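Local coordinates for pectate lyase/Amb allergen (Acidovorax citrulli, PDB 4HWV), which probably cleaves pectate as a secreted, calcium-binding polysaccharide lyase of family 1, built as a right-handed parallel beta-helix, at residues I195-E203 and A478-P486; S235-D246 and Y289-H300. All coordinates share one frame; numbering follows the deposited sequence. Where two conformers were deposited one is given.

Contact 1 (I195-E203 and A478-P486); sequences IVIRNITFE and AGAGKLEGP
Asn199 carries much of the contact between the turn that follows strand 192-198 and the loop 478-486. Its CA lies 4.4 Å from the CA of Ala480, yet the side chain reaches past that residue: CB points neither at the loop nor away from it, but CG, swung away from the backbone N (chi1 -159°) and 4.1 Å from Gly481 N, brings the amide to the backbone. OD1 accepts the N-H of Gly481 at 2.9 Å, the donor tilted 18° from the carbonyl plane. OD1 also accepts from a water at 2.8 Å, which donates to Gly479 O and receives Lys482 N, so side-chain carbonyl and water together hold the loop. ND2 passes 4.0 Å from Glu484 OE1 and spends its hydrogens on Gly171 O and Gly173 O; Glu484 OE1 is itself bound by backbone N of Gly16 and Gly173. On one flank Ala480 CB rests 3.4 Å from Thr201 OG1. On the other, Leu483 CD1 lies over the rim of one face of the Arg198 guanidinium, whose NE salt-bridges Asp240 OD2 and whose NH1 hydrogen-bonds Asp19 O. The loop leaving helix 470-477 lies against the outside of the beta-helix, where strand 192-198 turns into strand 201-203.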
# COMPACT_ATOMS: atom_id res chain seq x y z
N ILE A 195 4.83 8.01 -29.43
CA ILE A 195 4.78 6.97 -28.39
C ILE A 195 3.36 6.84 -27.88
O ILE A 195 2.68 7.86 -27.63
CB ILE A 195 5.76 7.31 -27.24
CG1 ILE A 195 7.21 7.17 -27.72
CG2 ILE A 195 5.49 6.41 -26.03
CD1 ILE A 195 8.24 7.81 -26.79
N VAL A 196 2.88 5.59 -27.75
CA VAL A 196 1.55 5.30 -27.24
C VAL A 196 1.71 4.35 -26.04
O VAL A 196 2.45 3.36 -26.12
CB VAL A 196 0.68 4.64 -28.32
CG1 VAL A 196 -0.61 4.05 -27.70
CG2 VAL A 196 0.38 5.63 -29.45
N ILE A 197 1.02 4.66 -24.94
CA ILE A 197 1.09 3.84 -23.73
C ILE A 197 -0.34 3.62 -23.26
O ILE A 197 -1.05 4.59 -22.98
CB ILE A 197 1.93 4.55 -22.62
CG1 ILE A 197 3.37 4.79 -23.11
CG2 ILE A 197 1.92 3.76 -21.33
CD1 ILE A 197 4.21 5.65 -22.20
N ARG A 198 -0.79 2.36 -23.20
CA ARG A 198 -2.18 2.06 -22.84
C ARG A 198 -2.31 0.81 -21.98
O ARG A 198 -1.54 -0.13 -22.10
CB ARG A 198 -3.06 1.81 -24.09
CG ARG A 198 -2.91 2.87 -25.16
CD ARG A 198 -3.79 2.55 -26.34
NE ARG A 198 -5.20 2.88 -26.10
CZ ARG A 198 -6.18 2.57 -26.93
NH1 ARG A 198 -5.93 1.81 -28.00
NH2 ARG A 198 -7.41 3.00 -26.68
N ASN A 199 -3.35 0.81 -21.14
CA ASN A 199 -3.80 -0.38 -20.44
C ASN A 199 -2.81 -0.97 -19.44
O ASN A 199 -2.84 -2.17 -19.20
CB ASN A 199 -4.27 -1.46 -21.42
CG ASN A 199 -5.19 -2.47 -20.76
OD1 ASN A 199 -6.02 -2.09 -19.93
ND2 ASN A 199 -5.06 -3.75 -21.12
N ILE A 200 -2.00 -0.11 -18.82
CA ILE A 200 -1.01 -0.55 -17.83
C ILE A 200 -1.32 0.12 -16.50
O ILE A 200 -1.74 1.30 -16.45
CB ILE A 200 0.42 -0.17 -18.30
CG1 ILE A 200 0.74 -0.94 -19.58
CG2 ILE A 200 1.47 -0.45 -17.21
CD1 ILE A 200 1.85 -0.31 -20.40
N THR A 201 -1.15 -0.62 -15.42
CA THR A 201 -1.18 -0.04 -14.08
C THR A 201 0.25 0.23 -13.62
O THR A 201 1.04 -0.70 -13.47
CB THR A 201 -1.91 -0.97 -13.10
OG1 THR A 201 -3.28 -1.03 -13.50
CG2 THR A 201 -1.86 -0.46 -11.67
N PHE A 202 0.57 1.52 -13.43
CA PHE A 202 1.89 1.98 -13.03
C PHE A 202 1.83 2.26 -11.53
O PHE A 202 0.93 2.97 -11.08
CB PHE A 202 2.23 3.28 -13.76
CG PHE A 202 2.52 3.13 -15.22
CD1 PHE A 202 3.83 2.88 -15.63
CD2 PHE A 202 1.52 3.24 -16.18
CE1 PHE A 202 4.14 2.75 -16.96
CE2 PHE A 202 1.83 3.11 -17.54
CZ PHE A 202 3.13 2.87 -17.93
N GLU A 203 2.78 1.74 -10.75
CA GLU A 203 2.79 2.01 -9.31
C GLU A 203 4.15 2.38 -8.78
O GLU A 203 5.14 1.70 -9.07
CB GLU A 203 2.36 0.78 -8.49
CG GLU A 203 0.93 0.31 -8.78
CD GLU A 203 0.54 -0.95 -8.03
OE1 GLU A 203 1.22 -1.32 -7.06
OE2 GLU A 203 -0.49 -1.54 -8.42
N ALA A 478 -12.80 4.69 -16.63
CA ALA A 478 -11.41 5.14 -16.77
C ALA A 478 -10.40 4.11 -16.29
O ALA A 478 -10.69 3.26 -15.46
CB ALA A 478 -11.22 6.45 -16.01
N GLY A 479 -9.18 4.23 -16.81
CA GLY A 479 -8.05 3.48 -16.28
C GLY A 479 -7.70 2.19 -17.00
O GLY A 479 -8.24 1.84 -18.07
N ALA A 480 -6.75 1.48 -16.42
CA ALA A 480 -6.37 0.17 -16.91
C ALA A 480 -7.46 -0.87 -16.64
O ALA A 480 -8.32 -0.68 -15.76
CB ALA A 480 -5.05 -0.27 -16.25
N GLY A 481 -7.42 -1.96 -17.39
CA GLY A 481 -8.35 -3.05 -17.15
C GLY A 481 -9.74 -2.83 -17.74
O GLY A 481 -10.67 -3.52 -17.36
N LYS A 482 -9.86 -1.88 -18.68
CA LYS A 482 -11.14 -1.54 -19.28
C LYS A 482 -11.18 -1.87 -20.77
O LYS A 482 -12.18 -2.38 -21.29
CB LYS A 482 -11.43 -0.05 -19.07
CG LYS A 482 -11.48 0.40 -17.63
CD LYS A 482 -12.69 -0.19 -16.90
CE LYS A 482 -12.76 0.30 -15.47
NZ LYS A 482 -13.89 -0.30 -14.74
N LEU A 483 -10.10 -1.60 -21.48
CA LEU A 483 -10.02 -1.84 -22.93
C LEU A 483 -10.06 -3.30 -23.32
O LEU A 483 -10.50 -3.63 -24.44
CB LEU A 483 -8.74 -1.22 -23.49
CG LEU A 483 -8.71 0.31 -23.57
CD1 LEU A 483 -7.33 0.77 -23.97
CD2 LEU A 483 -9.74 0.81 -24.59
N GLU A 484 -9.54 -4.16 -22.45
CA GLU A 484 -9.48 -5.59 -22.74
C GLU A 484 -10.14 -6.40 -21.63
O GLU A 484 -10.15 -5.98 -20.46
CB GLU A 484 -8.03 -6.06 -22.90
CG GLU A 484 -7.31 -5.48 -24.10
CD GLU A 484 -5.95 -6.12 -24.36
OE1 GLU A 484 -5.44 -6.89 -23.50
OE2 GLU A 484 -5.39 -5.87 -25.44
N GLY A 485 -10.65 -7.56 -22.00
CA GLY A 485 -11.05 -8.56 -21.03
C GLY A 485 -9.85 -9.24 -20.41
O GLY A 485 -8.71 -9.03 -20.84
N PRO A 486 -10.08 -10.06 -19.39
CA PRO A 486 -8.96 -10.74 -18.72
C PRO A 486 -8.32 -11.77 -19.64
O PRO A 486 -8.97 -12.32 -20.54
CB PRO A 486 -9.63 -11.44 -17.53
CG PRO A 486 -11.03 -11.62 -17.97
CD PRO A 486 -11.38 -10.42 -18.79
O HOH W 1 -7.98 -0.12 -20.06

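Contact 2 (S235-D246 and Y289-H300); sequences SHVWIDHNTFSD and YVTLSNNHFHDH
Strands 237-240 and 290-293 run parallel, their axes approaching to 4.8 Å at an angle of 8°, and strands 243-245 and 296-298 repeat the pairing beyond matching turns, as in successive coils of a right-handed parallel beta-helix. Val237 with Val290 and Ile239 with Leu292 line one face, joined by Phe244 and Phe297, whose nearly parallel rings are offset, centroids 5.0 Å apart. At the turns Asn242 and Asn295 form a short asparagine ladder: their amides lie side by side and nearly parallel, Asn295 OD1 accepts both N and ND2 of Asn242, and Asn295 ND2 binds Ile239 O from above its carbonyl plane. On the face opposite the phenylalanines, Ser293 OG sits between the backbone N and the carbonyl carbon (chi1 54°), from where it receives Trp238 NE1 at 2.8 Å and donates to the anti lone pair of Asp240 OD1. Asn294 ND2 supplies a second bond to that oxygen, while Asp240 OD2 takes His241 ND1. Asn294 CB sits over the centre of the His241 ring. At the far end the His300 side chain lies about 8 Å from the bound calcium ion; its ND1 donates almost straight (173°) to Asp246 OD1 at 2.6 Å, with the oxygen in the imidazole plane.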
# COMPACT_ATOMS: atom_id res chain seq x y z
N SER A 235 8.04 14.20 -28.48
CA SER A 235 6.90 14.88 -29.09
C SER A 235 5.92 13.81 -29.57
O SER A 235 6.35 12.78 -30.08
CB SER A 235 7.37 15.67 -30.31
OG SER A 235 6.28 16.27 -30.98
N HIS A 236 4.61 14.08 -29.45
CA HIS A 236 3.56 13.17 -29.95
C HIS A 236 3.45 11.90 -29.12
O HIS A 236 3.99 10.85 -29.47
CB HIS A 236 3.67 12.93 -31.45
CG HIS A 236 3.23 14.10 -32.25
ND1 HIS A 236 4.09 15.10 -32.64
CD2 HIS A 236 2.01 14.48 -32.67
CE1 HIS A 236 3.42 16.02 -33.31
NE2 HIS A 236 2.15 15.67 -33.34
N VAL A 237 2.78 12.06 -27.98
CA VAL A 237 2.72 11.05 -26.95
C VAL A 237 1.28 10.92 -26.49
O VAL A 237 0.66 11.92 -26.13
CB VAL A 237 3.61 11.43 -25.73
CG1 VAL A 237 3.47 10.41 -24.61
CG2 VAL A 237 5.09 11.56 -26.14
N TRP A 238 0.76 9.69 -26.53
CA TRP A 238 -0.62 9.43 -26.14
C TRP A 238 -0.61 8.41 -25.00
O TRP A 238 -0.18 7.26 -25.17
CB TRP A 238 -1.41 8.89 -27.34
CG TRP A 238 -2.89 8.70 -27.05
CD1 TRP A 238 -3.70 9.50 -26.29
CD2 TRP A 238 -3.71 7.61 -27.51
NE1 TRP A 238 -4.98 9.00 -26.28
CE2 TRP A 238 -5.02 7.84 -27.02
CE3 TRP A 238 -3.47 6.47 -28.31
CZ2 TRP A 238 -6.07 6.96 -27.27
CZ3 TRP A 238 -4.54 5.61 -28.57
CH2 TRP A 238 -5.81 5.84 -28.03
N ILE A 239 -1.07 8.87 -23.83
CA ILE A 239 -1.10 8.07 -22.62
C ILE A 239 -2.57 7.88 -22.30
O ILE A 239 -3.24 8.82 -21.85
CB ILE A 239 -0.35 8.80 -21.48
CG1 ILE A 239 1.14 8.93 -21.86
CG2 ILE A 239 -0.57 8.10 -20.14
CD1 ILE A 239 1.89 9.96 -21.02
N ASP A 240 -3.06 6.67 -22.54
CA ASP A 240 -4.50 6.43 -22.54
C ASP A 240 -4.90 5.17 -21.78
O ASP A 240 -4.29 4.10 -21.96
CB ASP A 240 -4.97 6.29 -24.00
CG ASP A 240 -6.45 5.94 -24.10
OD1 ASP A 240 -7.31 6.83 -23.90
OD2 ASP A 240 -6.74 4.75 -24.38
N HIS A 241 -5.93 5.26 -20.94
CA HIS A 241 -6.47 4.08 -20.28
C HIS A 241 -5.43 3.35 -19.43
O HIS A 241 -5.34 2.12 -19.44
CB HIS A 241 -7.11 3.11 -21.29
CG HIS A 241 -8.53 3.44 -21.65
ND1 HIS A 241 -8.87 4.03 -22.85
CD2 HIS A 241 -9.69 3.19 -21.00
CE1 HIS A 241 -10.19 4.14 -22.92
NE2 HIS A 241 -10.71 3.65 -21.81
N ASN A 242 -4.66 4.12 -18.66
CA ASN A 242 -3.72 3.55 -17.69
C ASN A 242 -4.17 3.96 -16.30
O ASN A 242 -5.01 4.86 -16.13
CB ASN A 242 -2.29 4.07 -17.91
CG ASN A 242 -1.81 3.82 -19.31
OD1 ASN A 242 -1.47 2.68 -19.67
ND2 ASN A 242 -1.76 4.88 -20.12
N THR A 243 -3.61 3.28 -15.31
CA THR A 243 -3.81 3.66 -13.92
C THR A 243 -2.44 3.99 -13.34
O THR A 243 -1.45 3.33 -13.67
CB THR A 243 -4.49 2.52 -13.16
OG1 THR A 243 -5.79 2.32 -13.74
CG2 THR A 243 -4.64 2.82 -11.65
N PHE A 244 -2.36 5.03 -12.50
CA PHE A 244 -1.10 5.48 -11.89
C PHE A 244 -1.36 5.76 -10.43
O PHE A 244 -2.36 6.39 -10.10
CB PHE A 244 -0.64 6.81 -12.48
CG PHE A 244 -0.34 6.77 -13.96
CD1 PHE A 244 -1.34 6.92 -14.90
CD2 PHE A 244 0.98 6.69 -14.39
CE1 PHE A 244 -1.03 6.92 -16.26
CE2 PHE A 244 1.28 6.70 -15.74
CZ PHE A 244 0.28 6.81 -16.67
N SER A 245 -0.44 5.35 -9.55
CA SER A 245 -0.58 5.63 -8.12
C SER A 245 0.75 5.42 -7.40
O SER A 245 1.71 4.93 -8.00
CB SER A 245 -1.60 4.70 -7.46
OG SER A 245 -1.07 3.40 -7.35
N ASP A 246 0.79 5.75 -6.11
CA ASP A 246 1.95 5.44 -5.28
C ASP A 246 1.91 4.00 -4.75
O ASP A 246 2.65 3.67 -3.81
CB ASP A 246 2.08 6.43 -4.13
CG ASP A 246 2.57 7.79 -4.59
OD1 ASP A 246 3.00 7.91 -5.77
OD2 ASP A 246 2.52 8.74 -3.76
N TYR A 289 3.11 18.07 -27.54
CA TYR A 289 2.02 17.31 -28.18
C TYR A 289 1.71 16.02 -27.42
O TYR A 289 1.77 14.92 -27.97
CB TYR A 289 2.31 17.06 -29.67
CG TYR A 289 2.49 18.33 -30.48
CD1 TYR A 289 1.42 19.19 -30.71
CD2 TYR A 289 3.71 18.66 -31.04
CE1 TYR A 289 1.57 20.35 -31.45
CE2 TYR A 289 3.87 19.82 -31.78
CZ TYR A 289 2.79 20.66 -31.98
OH TYR A 289 2.94 21.80 -32.73
N VAL A 290 1.32 16.19 -26.16
CA VAL A 290 1.05 15.07 -25.28
C VAL A 290 -0.42 15.09 -24.93
O VAL A 290 -0.96 16.13 -24.56
CB VAL A 290 1.87 15.20 -23.98
CG1 VAL A 290 1.63 14.01 -23.05
CG2 VAL A 290 3.36 15.38 -24.31
N THR A 291 -1.07 13.93 -25.01
CA THR A 291 -2.44 13.79 -24.52
C THR A 291 -2.50 12.68 -23.48
O THR A 291 -2.03 11.56 -23.72
CB THR A 291 -3.41 13.48 -25.66
OG1 THR A 291 -3.48 14.63 -26.51
CG2 THR A 291 -4.82 13.16 -25.13
N LEU A 292 -3.10 13.00 -22.33
CA LEU A 292 -3.40 12.01 -21.30
C LEU A 292 -4.92 11.87 -21.23
O LEU A 292 -5.60 12.82 -20.83
CB LEU A 292 -2.84 12.45 -19.94
CG LEU A 292 -1.33 12.69 -19.93
CD1 LEU A 292 -1.00 14.16 -20.17
CD2 LEU A 292 -0.73 12.23 -18.61
N SER A 293 -5.44 10.72 -21.66
CA SER A 293 -6.88 10.53 -21.79
C SER A 293 -7.32 9.27 -21.05
O SER A 293 -6.63 8.24 -21.07
CB SER A 293 -7.26 10.43 -23.27
OG SER A 293 -6.49 9.43 -23.93
N ASN A 294 -8.46 9.36 -20.38
CA ASN A 294 -9.14 8.17 -19.85
C ASN A 294 -8.29 7.37 -18.86
O ASN A 294 -8.42 6.15 -18.79
CB ASN A 294 -9.58 7.25 -21.01
CG ASN A 294 -10.32 8.01 -22.09
OD1 ASN A 294 -11.29 8.72 -21.79
ND2 ASN A 294 -9.87 7.88 -23.35
N ASN A 295 -7.44 8.07 -18.11
CA ASN A 295 -6.59 7.41 -17.10
C ASN A 295 -7.19 7.57 -15.71
O ASN A 295 -8.00 8.46 -15.47
CB ASN A 295 -5.18 8.01 -17.06
CG ASN A 295 -4.47 7.95 -18.39
OD1 ASN A 295 -3.99 6.90 -18.80
ND2 ASN A 295 -4.38 9.09 -19.06
N HIS A 296 -6.79 6.69 -14.80
CA HIS A 296 -7.11 6.81 -13.38
C HIS A 296 -5.82 7.11 -12.63
O HIS A 296 -4.94 6.26 -12.55
CB HIS A 296 -7.71 5.50 -12.88
CG HIS A 296 -8.13 5.52 -11.44
ND1 HIS A 296 -8.40 4.37 -10.74
CD2 HIS A 296 -8.35 6.55 -10.58
CE1 HIS A 296 -8.78 4.68 -9.52
NE2 HIS A 296 -8.76 6.00 -9.39
N PHE A 297 -5.70 8.33 -12.11
CA PHE A 297 -4.54 8.73 -11.32
C PHE A 297 -5.00 8.82 -9.88
O PHE A 297 -5.96 9.52 -9.60
CB PHE A 297 -4.05 10.13 -11.72
CG PHE A 297 -3.66 10.28 -13.17
CD1 PHE A 297 -2.38 9.95 -13.60
CD2 PHE A 297 -4.57 10.77 -14.10
CE1 PHE A 297 -2.02 10.11 -14.93
CE2 PHE A 297 -4.20 10.94 -15.44
CZ PHE A 297 -2.92 10.61 -15.86
N HIS A 298 -4.32 8.14 -8.96
CA HIS A 298 -4.78 8.18 -7.58
C HIS A 298 -3.67 8.06 -6.57
O HIS A 298 -2.66 7.42 -6.84
CB HIS A 298 -5.91 7.15 -7.31
CG HIS A 298 -5.49 5.70 -7.38
ND1 HIS A 298 -5.05 4.99 -6.28
CD2 HIS A 298 -5.50 4.82 -8.42
CE1 HIS A 298 -4.80 3.74 -6.63
NE2 HIS A 298 -5.06 3.61 -7.92
N ASP A 299 -3.86 8.69 -5.42
CA ASP A 299 -3.00 8.47 -4.25
C ASP A 299 -1.55 8.87 -4.52
O ASP A 299 -0.63 8.05 -4.63
CB ASP A 299 -3.12 7.02 -3.76
CG ASP A 299 -4.50 6.74 -3.21
OD1 ASP A 299 -4.84 7.32 -2.16
OD2 ASP A 299 -5.26 6.01 -3.85
N HIS A 300 -1.35 10.18 -4.57
CA HIS A 300 -0.05 10.74 -4.88
C HIS A 300 -0.07 12.22 -4.53
O HIS A 300 -1.15 12.85 -4.55
CB HIS A 300 0.25 10.53 -6.36
CG HIS A 300 1.57 11.06 -6.80
ND1 HIS A 300 2.72 10.30 -6.75
CD2 HIS A 300 1.92 12.26 -7.31
CE1 HIS A 300 3.73 11.03 -7.19
NE2 HIS A 300 3.27 12.21 -7.55
O HOH W 2 -7.89 1.96 -12.04

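How the contacts relate
From the N terminus the chain first lays down 195-203, then 235-246 in the next coil, and 289-300 one coil further on, where contact 2 closes a loop of 42 residues. Contact 1 closes much later, when 478-486 returns after helix 470-477, so contact 2 is nested within its 274-residue loop. The two touch: Phe202 N probably bonds to Thr243 O, continuing the pairing between coils, and Gly479 N probably bonds to Asn294 O. Contact 2 therefore joins neighbouring coils, whereas contact 1 ties the loop after helix 470-477 to the first of these coils; the same loop also reaches the next two through Ala480 N, bound to Thr243 OG1, and Gly479 N.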